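Local atomic coordinates of putative antibiotic biosynthesis monooxygenase (Bordetella bronchiseptica, PDB entry 3GZ7), a protein that is of unproven function but, as a dimeric alpha-beta barrel protein of the antibiotic biosynthesis monooxygenase family, may act as a small monooxygenase. Residues R33-V41 and L59-Y69; F48-L59 and T70-N80. All blocks are in the same frame, centred on the assembly; numbering follows the deposited sequence. Where two conformers were deposited one is given.

Contact 1: residues R33-V41 and L59-Y69; sequences READFEAGV and LHRSIEAPQRY
Y69 stands with its ring between the first turns of helix 34-49 and the chain of R61, and its hydroxyl gives a hydrogen bond of 2.7 Å from OH to E38 OE2. In E38, CG set anti to the carbonyl carbon (chi1 -72°), with the chain extended beyond it, carries the carboxylate from the flank of the helix to the edge of the Y69 ring, close to the ring plane. The hydroxyl meets OE2 from above the carboxylate plane. One face of Y69 takes the edge of F37, with the two centroids 5.2 Å apart and the planes at 62°; R61 CG lies over the other. F37 is swung in by a chi1 of 174°, which also brings its CE2 to 3.7 Å from L59 CD1. The other methyl of L59, CD2, rests on V41 one turn further along.

R61 runs out fully extended across that face of Y69, and Y69 OH in turn stands over a face of the guanidinium. The group is held by P66 O, which accepts from R61 NE at 2.7 Å in the carbonyl plane, on a lone pair; a weaker bond comes from NH2. Both carboxylates form long ion pairs with R61, E34 OE2 with NH2 and E38 OE2 with NH1; E38 OE2 sits well out of the guanidinium plane, where no N-H points at it. A water bridges E38 OE2 and R61 NH1. E34, bent at chi2, lays CB over one guanidinium face, with CG near NH2, and sets OE2 against Q67 CG at 3.3 Å.

The first two turns of helix 34-49 thus pack on the turn end of the hairpin formed by strands 54-62 and 68-75. F37 reaches on to I27 of strand 21-28 and V98 of helix 89-98, while R61 belongs to the strand that pairs with the second subunit.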
loop_
_atom_site.group_PDB
_atom_site.type_symbol
_atom_site.label_atom_id
_atom_site.label_comp_id
_atom_site.label_asym_id
_atom_site.label_seq_id
_atom_site.Cartn_x
_atom_site.Cartn_y
_atom_site.Cartn_z
ATOM N N ARG A 33 -9.211 19.609 -3.996
ATOM C CA ARG A 33 -9.988 18.721 -4.909
ATOM C C ARG A 33 -10.292 17.318 -4.334
ATOM O O ARG A 33 -10.726 16.410 -5.036
ATOM C CB ARG A 33 -9.291 18.644 -6.276
ATOM C CG ARG A 33 -8.939 20.036 -6.793
ATOM C CD ARG A 33 -9.389 20.327 -8.200
ATOM N NE ARG A 33 -10.826 20.117 -8.366
ATOM C CZ ARG A 33 -11.436 19.946 -9.539
ATOM N NH1 ARG A 33 -10.747 19.972 -10.682
ATOM N NH2 ARG A 33 -12.748 19.746 -9.570
ATOM N N GLU A 34 -10.099 17.179 -3.030
ATOM C CA GLU A 34 -10.110 15.892 -2.388
ATOM C C GLU A 34 -11.505 15.297 -2.405
ATOM O O GLU A 34 -11.664 14.137 -2.744
ATOM C CB GLU A 34 -9.577 16.010 -0.952
ATOM C CG GLU A 34 -8.124 16.303 -0.829
ATOM C CD GLU A 34 -7.776 17.760 -0.538
ATOM O OE1 GLU A 34 -8.478 18.681 -1.001
ATOM O OE2 GLU A 34 -6.755 17.965 0.150
ATOM N N ALA A 35 -12.514 16.094 -2.045
ATOM C CA ALA A 35 -13.907 15.650 -2.030
ATOM C C ALA A 35 -14.374 15.283 -3.431
ATOM O O ALA A 35 -15.099 14.306 -3.636
ATOM C CB ALA A 35 -14.836 16.759 -1.415
ATOM N N ASP A 36 -13.954 16.086 -4.397
ATOM C CA ASP A 36 -14.263 15.864 -5.798
ATOM C C ASP A 36 -13.651 14.540 -6.221
ATOM O O ASP A 36 -14.233 13.803 -7.027
ATOM C CB ASP A 36 -13.669 16.985 -6.684
ATOM C CG ASP A 36 -14.491 18.279 -6.675
ATOM O OD1 ASP A 36 -15.682 18.241 -6.301
ATOM O OD2 ASP A 36 -13.936 19.342 -7.064
ATOM N N PHE A 37 -12.465 14.253 -5.683
ATOM C CA PHE A 37 -11.714 13.078 -6.116
ATOM C C PHE A 37 -12.395 11.853 -5.570
ATOM O O PHE A 37 -12.755 10.943 -6.309
ATOM C CB PHE A 37 -10.234 13.129 -5.667
ATOM C CG PHE A 37 -9.469 11.856 -5.989
ATOM C CD1 PHE A 37 -9.291 11.454 -7.301
ATOM C CD2 PHE A 37 -8.968 11.053 -4.973
ATOM C CE1 PHE A 37 -8.609 10.272 -7.602
ATOM C CE2 PHE A 37 -8.294 9.872 -5.259
ATOM C CZ PHE A 37 -8.111 9.490 -6.573
ATOM N N GLU A 38 -12.582 11.847 -4.254
ATOM C CA GLU A 38 -13.320 10.773 -3.595
ATOM C C GLU A 38 -14.633 10.498 -4.295
ATOM O O GLU A 38 -14.873 9.354 -4.617
ATOM C CB GLU A 38 -13.553 11.071 -2.133
ATOM C CG GLU A 38 -12.295 10.956 -1.313
ATOM C CD GLU A 38 -12.457 11.376 0.119
ATOM O OE1 GLU A 38 -13.612 11.545 0.587
ATOM O OE2 GLU A 38 -11.402 11.478 0.787
ATOM N N ALA A 39 -15.450 11.531 -4.539
ATOM C CA ALA A 39 -16.725 11.385 -5.315
ATOM C C ALA A 39 -16.506 10.712 -6.667
ATOM O O ALA A 39 -17.216 9.754 -7.044
ATOM C CB ALA A 39 -17.445 12.779 -5.500
ATOM N N GLY A 40 -15.485 11.178 -7.379
ATOM C CA GLY A 40 -15.094 10.581 -8.667
ATOM C C GLY A 40 -14.659 9.144 -8.622
ATOM O O GLY A 40 -15.062 8.378 -9.449
ATOM N N VAL A 41 -13.796 8.776 -7.667
ATOM C CA VAL A 41 -13.459 7.364 -7.474
ATOM C C VAL A 41 -14.702 6.513 -7.124
ATOM O O VAL A 41 -14.856 5.395 -7.641
ATOM C CB VAL A 41 -12.350 7.157 -6.420
ATOM C CG1 VAL A 41 -12.037 5.658 -6.276
ATOM C CG2 VAL A 41 -11.051 7.941 -6.798
ATOM N N LEU A 59 -9.688 2.653 -1.903
ATOM C CA LEU A 59 -9.102 4.000 -1.907
ATOM C C LEU A 59 -8.670 4.294 -0.480
ATOM O O LEU A 59 -9.449 4.095 0.464
ATOM C CB LEU A 59 -10.106 5.058 -2.410
ATOM C CG LEU A 59 -9.584 6.506 -2.509
ATOM C CD1 LEU A 59 -8.400 6.602 -3.474
ATOM C CD2 LEU A 59 -10.731 7.450 -2.891
ATOM N N HIS A 60 -7.409 4.652 -0.309
ATOM C CA HIS A 60 -6.869 4.981 0.998
ATOM C C HIS A 60 -6.355 6.403 0.949
ATOM O O HIS A 60 -5.931 6.864 -0.091
ATOM C CB HIS A 60 -5.728 4.029 1.418
ATOM C CG HIS A 60 -6.127 2.602 1.545
ATOM N ND1 HIS A 60 -6.565 2.057 2.730
ATOM C CD2 HIS A 60 -6.185 1.608 0.625
ATOM C CE1 HIS A 60 -6.874 0.786 2.531
ATOM N NE2 HIS A 60 -6.656 0.491 1.265
ATOM N N ARG A 61 -6.399 7.078 2.096
ATOM C CA ARG A 61 -5.917 8.434 2.236
ATOM C C ARG A 61 -4.810 8.545 3.289
ATOM O O ARG A 61 -4.966 8.071 4.399
ATOM C CB ARG A 61 -7.062 9.354 2.618
ATOM C CG ARG A 61 -6.681 10.806 2.627
ATOM C CD ARG A 61 -7.907 11.679 2.853
ATOM N NE ARG A 61 -7.576 13.099 2.643
ATOM C CZ ARG A 61 -8.428 14.099 2.876
ATOM N NH1 ARG A 61 -9.657 13.856 3.326
ATOM N NH2 ARG A 61 -8.047 15.342 2.692
ATOM N N SER A 62 -3.720 9.226 2.925
ATOM C CA SER A 62 -2.633 9.493 3.846
ATOM C C SER A 62 -3.055 10.401 4.996
ATOM O O SER A 62 -3.695 11.421 4.780
ATOM C CB SER A 62 -1.478 10.160 3.116
ATOM O OG SER A 62 -0.380 10.366 4.003
ATOM N N ILE A 63 -2.660 10.039 6.207
ATOM C CA ILE A 63 -2.860 10.877 7.398
ATOM C C ILE A 63 -1.869 12.068 7.443
ATOM O O ILE A 63 -2.259 13.176 7.742
ATOM C CB ILE A 63 -2.826 10.008 8.686
ATOM C CG1 ILE A 63 -4.129 9.191 8.730
ATOM C CG2 ILE A 63 -2.704 10.903 9.966
ATOM C CD1 ILE A 63 -4.099 7.924 9.606
ATOM N N GLU A 64 -0.606 11.838 7.108
ATOM C CA GLU A 64 0.413 12.875 7.144
ATOM C C GLU A 64 0.328 13.868 5.957
ATOM O O GLU A 64 0.669 15.031 6.087
ATOM C CB GLU A 64 1.814 12.256 7.208
ATOM C CG GLU A 64 2.074 11.488 8.494
ATOM C CD GLU A 64 1.703 10.000 8.422
ATOM O OE1 GLU A 64 1.026 9.551 7.474
ATOM O OE2 GLU A 64 2.095 9.273 9.330
ATOM N N ALA A 65 -0.159 13.409 4.823
ATOM C CA ALA A 65 -0.238 14.213 3.614
ATOM C C ALA A 65 -1.650 14.010 3.053
ATOM O O ALA A 65 -1.867 13.190 2.157
ATOM C CB ALA A 65 0.834 13.762 2.629
ATOM N N PRO A 66 -2.627 14.741 3.605
ATOM C CA PRO A 66 -4.022 14.534 3.222
ATOM C C PRO A 66 -4.420 14.761 1.753
ATOM O O PRO A 66 -5.463 14.251 1.331
ATOM C CB PRO A 66 -4.804 15.462 4.186
ATOM C CG PRO A 66 -3.878 15.706 5.299
ATOM C CD PRO A 66 -2.510 15.737 4.686
ATOM N N GLN A 67 -3.604 15.452 0.964
ATOM C CA GLN A 67 -3.820 15.457 -0.475
ATOM C C GLN A 67 -3.333 14.148 -1.148
ATOM O O GLN A 67 -3.556 14.010 -2.321
ATOM C CB GLN A 67 -3.136 16.625 -1.140
ATOM C CG GLN A 67 -3.643 17.999 -0.790
ATOM C CD GLN A 67 -2.632 19.060 -1.182
ATOM O OE1 GLN A 67 -2.030 19.004 -2.262
ATOM N NE2 GLN A 67 -2.437 20.025 -0.313
ATOM N N ARG A 68 -2.685 13.204 -0.419
ATOM C CA ARG A 68 -2.201 11.984 -1.028
ATOM C C ARG A 68 -3.097 10.799 -0.655
ATOM O O ARG A 68 -3.517 10.648 0.519
ATOM C CB ARG A 68 -0.751 11.670 -0.633
ATOM C CG ARG A 68 0.222 12.743 -0.946
ATOM C CD ARG A 68 1.688 12.332 -0.699
ATOM N NE ARG A 68 2.516 12.998 -1.700
ATOM C CZ ARG A 68 2.681 12.571 -2.963
ATOM N NH1 ARG A 68 2.159 11.428 -3.382
ATOM N NH2 ARG A 68 3.411 13.281 -3.810
ATOM N N TYR A 69 -3.335 9.968 -1.677
ATOM C CA TYR A 69 -4.190 8.824 -1.640
ATOM C C TYR A 69 -3.459 7.656 -2.322
ATOM O O TYR A 69 -2.496 7.860 -3.094
ATOM C CB TYR A 69 -5.497 9.088 -2.398
ATOM C CG TYR A 69 -6.456 10.107 -1.795
ATOM C CD1 TYR A 69 -6.298 11.486 -2.000
ATOM C CD2 TYR A 69 -7.566 9.684 -1.073
ATOM C CE1 TYR A 69 -7.212 12.405 -1.457
ATOM C CE2 TYR A 69 -8.458 10.573 -0.539
ATOM C CZ TYR A 69 -8.298 11.928 -0.739
ATOM O OH TYR A 69 -9.245 12.762 -0.191
HETATM O O HOH W 1 -11.460 11.357 3.583
#

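Contact 2: residues F48-L59 and T70-N80; sequences FMRARGCHGVAL and TLVVDWETVDN
C54 and W75 face each other as a non-hydrogen-bonded antiparallel pair, with the cysteine sulfur over the indole: SG sits 4.4 Å from the centroid of the six-membered ring of W75, 13° off its normal. A51 CB and R52 O meet the rim of the same ring, and its NE1 is satisfied by E23 on the next strand. F48 presents its edge to W75 CZ2 and also packs on V73 and L71.

Between the strands the backbone bonds are well formed towards L59. A58 and V72 exchange a pair, A58 N to V72 O at 2.9 Å and V72 N to A58 O at 2.8 Å. D74 N gives to G56 O at 2.7 Å, whereas D74 O takes H55 N from 40° above its carbonyl plane. H55 is skipped in the register and both it and G56 bond to D74, consistent with a beta bulge at H55-G56, where G56 has a positive phi. E76 N closes the series on G53 O at 2.9 Å.

This is the antiparallel hairpin of a ferredoxin-like subunit of a dimeric alpha-beta barrel: V57, V73, L59 and L71 turn their side chains to the helix-covered face, A58, V72 and D74 to the other. L71 also lies beside a bound citrate, probably acquired in crystallisation, which may mark a pocket.

D74 OD1 accepts a hydrogen bond from Q22 NE2. H55 NE2 points at E76 OE2, ring and carboxylate nearly coplanar at 24°; the modelled bond is so short that its exact length is doubtful. At the helix start T77 and N80 form a capping box: T77 OG1 accepts from N80 N at 2.9 Å, and N80 OD1 weakly from T77 N. The amide ND2 of N80 bonds D84 and a water that R52 NE shares weakly, while a second water donates to both R52 O and N80 O.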
loop_
_atom_site.group_PDB
_atom_site.type_symbol
_atom_site.label_atom_id
_atom_site.label_comp_id
_atom_site.label_asym_id
_atom_site.label_seq_id
_atom_site.Cartn_x
_atom_site.Cartn_y
_atom_site.Cartn_z
ATOM N N PHE A 48 -13.848 -0.301 -12.835
ATOM C CA PHE A 48 -12.813 -1.256 -12.461
ATOM C C PHE A 48 -13.372 -2.674 -12.185
ATOM O O PHE A 48 -12.820 -3.648 -12.666
ATOM C CB PHE A 48 -12.046 -0.783 -11.214
ATOM C CG PHE A 48 -10.990 0.272 -11.483
ATOM C CD1 PHE A 48 -9.707 -0.090 -11.863
ATOM C CD2 PHE A 48 -11.266 1.611 -11.299
ATOM C CE1 PHE A 48 -8.732 0.858 -12.085
ATOM C CE2 PHE A 48 -10.292 2.543 -11.532
ATOM C CZ PHE A 48 -9.027 2.164 -11.923
HETATM N N MSE A 49 -14.451 -2.770 -11.395
HETATM C CA MSE A 49 -15.043 -4.075 -10.993
HETATM C C MSE A 49 -15.425 -4.905 -12.183
HETATM O O MSE A 49 -15.234 -6.121 -12.197
HETATM C CB MSE A 49 -16.310 -3.900 -10.113
HETATM C CG MSE A 49 -16.110 -3.212 -8.738
HETATM SE SE MSE A 49 -14.803 -4.064 -7.557
HETATM C CE MSE A 49 -15.775 -5.688 -6.964
ATOM N N ARG A 50 -15.977 -4.256 -13.187
ATOM C CA ARG A 50 -16.271 -4.928 -14.460
ATOM C C ARG A 50 -15.050 -5.091 -15.423
ATOM O O ARG A 50 -15.200 -5.704 -16.478
ATOM C CB ARG A 50 -17.436 -4.243 -15.184
ATOM C CG ARG A 50 -17.060 -3.088 -16.029
ATOM C CD ARG A 50 -18.288 -2.256 -16.297
ATOM N NE ARG A 50 -18.024 -1.148 -17.211
ATOM C CZ ARG A 50 -18.805 -0.076 -17.316
ATOM N NH1 ARG A 50 -19.894 0.035 -16.574
ATOM N NH2 ARG A 50 -18.509 0.878 -18.168
ATOM N N ALA A 51 -13.863 -4.584 -15.077
ATOM C CA ALA A 51 -12.679 -4.804 -15.912
ATOM C C ALA A 51 -12.288 -6.272 -15.873
ATOM O O ALA A 51 -12.469 -6.950 -14.859
ATOM C CB ALA A 51 -11.525 -3.943 -15.460
ATOM N N ARG A 52 -11.781 -6.775 -16.993
ATOM C CA ARG A 52 -11.281 -8.156 -17.088
ATOM C C ARG A 52 -10.249 -8.507 -15.998
ATOM O O ARG A 52 -9.230 -7.814 -15.881
ATOM C CB ARG A 52 -10.635 -8.333 -18.443
ATOM C CG ARG A 52 -10.000 -9.701 -18.690
ATOM C CD ARG A 52 -9.531 -9.773 -20.117
ATOM N NE ARG A 52 -8.860 -11.024 -20.365
ATOM C CZ ARG A 52 -8.464 -11.431 -21.559
ATOM N NH1 ARG A 52 -8.670 -10.674 -22.633
ATOM N NH2 ARG A 52 -7.857 -12.606 -21.665
ATOM N N GLY A 53 -10.543 -9.535 -15.185
ATOM C CA GLY A 53 -9.668 -9.984 -14.122
ATOM C C GLY A 53 -9.519 -9.131 -12.872
ATOM O O GLY A 53 -8.606 -9.374 -12.081
ATOM N N CYS A 54 -10.374 -8.120 -12.731
ATOM C CA CYS A 54 -10.437 -7.284 -11.562
ATOM C C CYS A 54 -11.342 -7.914 -10.499
ATOM O O CYS A 54 -12.501 -8.221 -10.793
ATOM C CB CYS A 54 -11.004 -5.886 -11.908
ATOM S SG CYS A 54 -10.811 -4.683 -10.578
ATOM N N HIS A 55 -10.794 -8.074 -9.285
ATOM C CA HIS A 55 -11.507 -8.574 -8.111
ATOM C C HIS A 55 -11.499 -7.630 -6.923
ATOM O O HIS A 55 -11.589 -8.089 -5.804
ATOM C CB HIS A 55 -10.902 -9.911 -7.683
ATOM C CG HIS A 55 -10.928 -10.925 -8.783
ATOM N ND1 HIS A 55 -12.011 -11.745 -9.009
ATOM C CD2 HIS A 55 -10.041 -11.191 -9.771
ATOM C CE1 HIS A 55 -11.782 -12.486 -10.077
ATOM N NE2 HIS A 55 -10.597 -12.162 -10.566
ATOM N N GLY A 56 -11.415 -6.314 -7.144
ATOM C CA GLY A 56 -11.553 -5.354 -6.040
ATOM C C GLY A 56 -10.796 -4.049 -6.257
ATOM O O GLY A 56 -9.749 -4.064 -6.916
ATOM N N VAL A 57 -11.369 -2.957 -5.715
ATOM C CA VAL A 57 -10.867 -1.593 -5.747
ATOM C C VAL A 57 -11.087 -0.892 -4.383
ATOM O O VAL A 57 -12.219 -0.796 -3.878
ATOM C CB VAL A 57 -11.603 -0.788 -6.828
ATOM C CG1 VAL A 57 -11.015 0.636 -6.968
ATOM C CG2 VAL A 57 -11.502 -1.515 -8.133
ATOM N N ALA A 58 -10.003 -0.408 -3.783
ATOM C CA ALA A 58 -10.024 0.304 -2.496
ATOM C C ALA A 58 -9.216 1.639 -2.612
ATOM O O ALA A 58 -8.225 1.746 -3.380
ATOM C CB ALA A 58 -9.438 -0.600 -1.416
ATOM N N LEU A 59 -9.688 2.653 -1.903
ATOM C CA LEU A 59 -9.102 4.000 -1.907
ATOM C C LEU A 59 -8.670 4.294 -0.480
ATOM O O LEU A 59 -9.449 4.095 0.464
ATOM C CB LEU A 59 -10.106 5.058 -2.410
ATOM C CG LEU A 59 -9.584 6.506 -2.509
ATOM C CD1 LEU A 59 -8.400 6.602 -3.474
ATOM C CD2 LEU A 59 -10.731 7.450 -2.891
ATOM N N THR A 70 -3.919 6.435 -2.019
ATOM C CA THR A 70 -3.423 5.225 -2.636
ATOM C C THR A 70 -4.637 4.435 -3.130
ATOM O O THR A 70 -5.488 4.013 -2.322
ATOM C CB THR A 70 -2.669 4.342 -1.653
ATOM O OG1 THR A 70 -1.703 5.111 -0.957
ATOM C CG2 THR A 70 -1.984 3.172 -2.336
ATOM N N LEU A 71 -4.715 4.228 -4.435
ATOM C CA LEU A 71 -5.691 3.273 -4.986
ATOM C C LEU A 71 -5.051 1.900 -5.002
ATOM O O LEU A 71 -3.961 1.768 -5.548
ATOM C CB LEU A 71 -6.140 3.663 -6.384
ATOM C CG LEU A 71 -7.434 3.063 -6.951
ATOM C CD1 LEU A 71 -8.694 3.738 -6.306
ATOM C CD2 LEU A 71 -7.456 3.208 -8.480
ATOM N N VAL A 72 -5.737 0.904 -4.417
ATOM C CA VAL A 72 -5.287 -0.502 -4.431
ATOM C C VAL A 72 -6.314 -1.307 -5.206
ATOM O O VAL A 72 -7.492 -1.319 -4.842
ATOM C CB VAL A 72 -5.083 -1.041 -2.979
ATOM C CG1 VAL A 72 -4.588 -2.509 -2.963
ATOM C CG2 VAL A 72 -4.124 -0.102 -2.243
ATOM N N VAL A 73 -5.874 -1.896 -6.334
ATOM C CA VAL A 73 -6.745 -2.628 -7.256
ATOM C C VAL A 73 -6.262 -4.059 -7.342
ATOM O O VAL A 73 -5.081 -4.292 -7.549
ATOM C CB VAL A 73 -6.776 -1.995 -8.669
ATOM C CG1 VAL A 73 -7.786 -2.690 -9.532
ATOM C CG2 VAL A 73 -7.100 -0.510 -8.579
ATOM N N ASP A 74 -7.180 -5.014 -7.160
ATOM C CA ASP A 74 -6.859 -6.447 -7.246
ATOM C C ASP A 74 -7.052 -6.926 -8.665
ATOM O O ASP A 74 -8.126 -6.785 -9.209
ATOM C CB ASP A 74 -7.710 -7.257 -6.269
ATOM C CG ASP A 74 -7.577 -6.733 -4.841
ATOM O OD1 ASP A 74 -6.506 -6.833 -4.230
ATOM O OD2 ASP A 74 -8.539 -6.128 -4.359
ATOM N N TRP A 75 -5.959 -7.445 -9.244
ATOM C CA TRP A 75 -5.883 -8.021 -10.579
ATOM C C TRP A 75 -5.399 -9.459 -10.527
ATOM O O TRP A 75 -4.555 -9.826 -9.721
ATOM C CB TRP A 75 -4.933 -7.188 -11.464
ATOM C CG TRP A 75 -5.336 -5.720 -11.657
ATOM C CD1 TRP A 75 -4.771 -4.606 -11.046
ATOM C CD2 TRP A 75 -6.368 -5.219 -12.520
ATOM N NE1 TRP A 75 -5.380 -3.470 -11.508
ATOM C CE2 TRP A 75 -6.386 -3.813 -12.379
ATOM C CE3 TRP A 75 -7.301 -5.826 -13.377
ATOM C CZ2 TRP A 75 -7.279 -3.009 -13.079
ATOM C CZ3 TRP A 75 -8.196 -5.032 -14.052
ATOM C CH2 TRP A 75 -8.189 -3.629 -13.893
ATOM N N GLU A 76 -5.920 -10.284 -11.423
ATOM C CA GLU A 76 -5.422 -11.661 -11.559
ATOM C C GLU A 76 -3.996 -11.708 -12.073
ATOM O O GLU A 76 -3.195 -12.501 -11.591
ATOM C CB GLU A 76 -6.337 -12.493 -12.472
ATOM C CG GLU A 76 -7.660 -12.906 -11.812
ATOM C CD GLU A 76 -8.707 -13.456 -12.838
ATOM O OE1 GLU A 76 -8.304 -13.896 -13.932
ATOM O OE2 GLU A 76 -9.925 -13.470 -12.512
ATOM N N THR A 77 -3.719 -10.872 -13.075
ATOM C CA THR A 77 -2.401 -10.671 -13.647
ATOM C C THR A 77 -2.096 -9.163 -13.860
ATOM O O THR A 77 -3.019 -8.346 -13.944
ATOM C CB THR A 77 -2.271 -11.353 -15.046
ATOM O OG1 THR A 77 -2.983 -10.589 -16.026
ATOM C CG2 THR A 77 -2.781 -12.798 -15.011
ATOM N N VAL A 78 -0.808 -8.827 -13.962
ATOM C CA VAL A 78 -0.367 -7.451 -14.292
ATOM C C VAL A 78 -0.877 -7.083 -15.676
ATOM O O VAL A 78 -1.257 -5.914 -15.888
ATOM C CB VAL A 78 1.209 -7.218 -14.184
ATOM C CG1 VAL A 78 1.671 -5.786 -14.745
ATOM C CG2 VAL A 78 1.701 -7.430 -12.770
ATOM N N ASP A 79 -0.897 -8.037 -16.620
ATOM C CA ASP A 79 -1.418 -7.684 -17.979
ATOM C C ASP A 79 -2.902 -7.339 -17.957
ATOM O O ASP A 79 -3.356 -6.541 -18.773
ATOM C CB ASP A 79 -1.223 -8.761 -19.016
ATOM C CG ASP A 79 0.216 -8.960 -19.414
ATOM O OD1 ASP A 79 1.077 -8.057 -19.313
ATOM O OD2 ASP A 79 0.463 -10.077 -19.858
ATOM N N ASN A 80 -3.676 -7.932 -17.051
ATOM C CA ASN A 80 -5.104 -7.555 -16.941
ATOM C C ASN A 80 -5.219 -6.066 -16.702
ATOM O O ASN A 80 -6.118 -5.406 -17.225
ATOM C CB ASN A 80 -5.802 -8.289 -15.804
ATOM C CG ASN A 80 -6.145 -9.734 -16.141
ATOM O OD1 ASN A 80 -6.285 -10.579 -15.225
ATOM N ND2 ASN A 80 -6.312 -10.025 -17.438
HETATM O O HOH W 2 -8.718 -5.477 -17.380
HETATM O O HOH W 3 -7.949 -12.701 -17.652
#

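In the fold
Contacts 1 and 2 lie at opposite ends of one hairpin, their centres about 19 Å apart and on opposite sides of the chain's centre. Both draw on helix 34-49 and strands 54-62 and 68-75, and their segments alternate along the chain: 33-41, 48-59, 59-69, 70-80. L59 belongs to both, and between them a probable hydrogen bond from T70 N to H60 O, 2.8 Å, continues the strand pairing. Helix 34-49 therefore follows the hairpin along its length, with V41 touching L71 where the two regions join. Both contacts also reach the second subunit, whose strand carries the sheet onward past 54-62, consistent with the dimeric alpha-beta barrel.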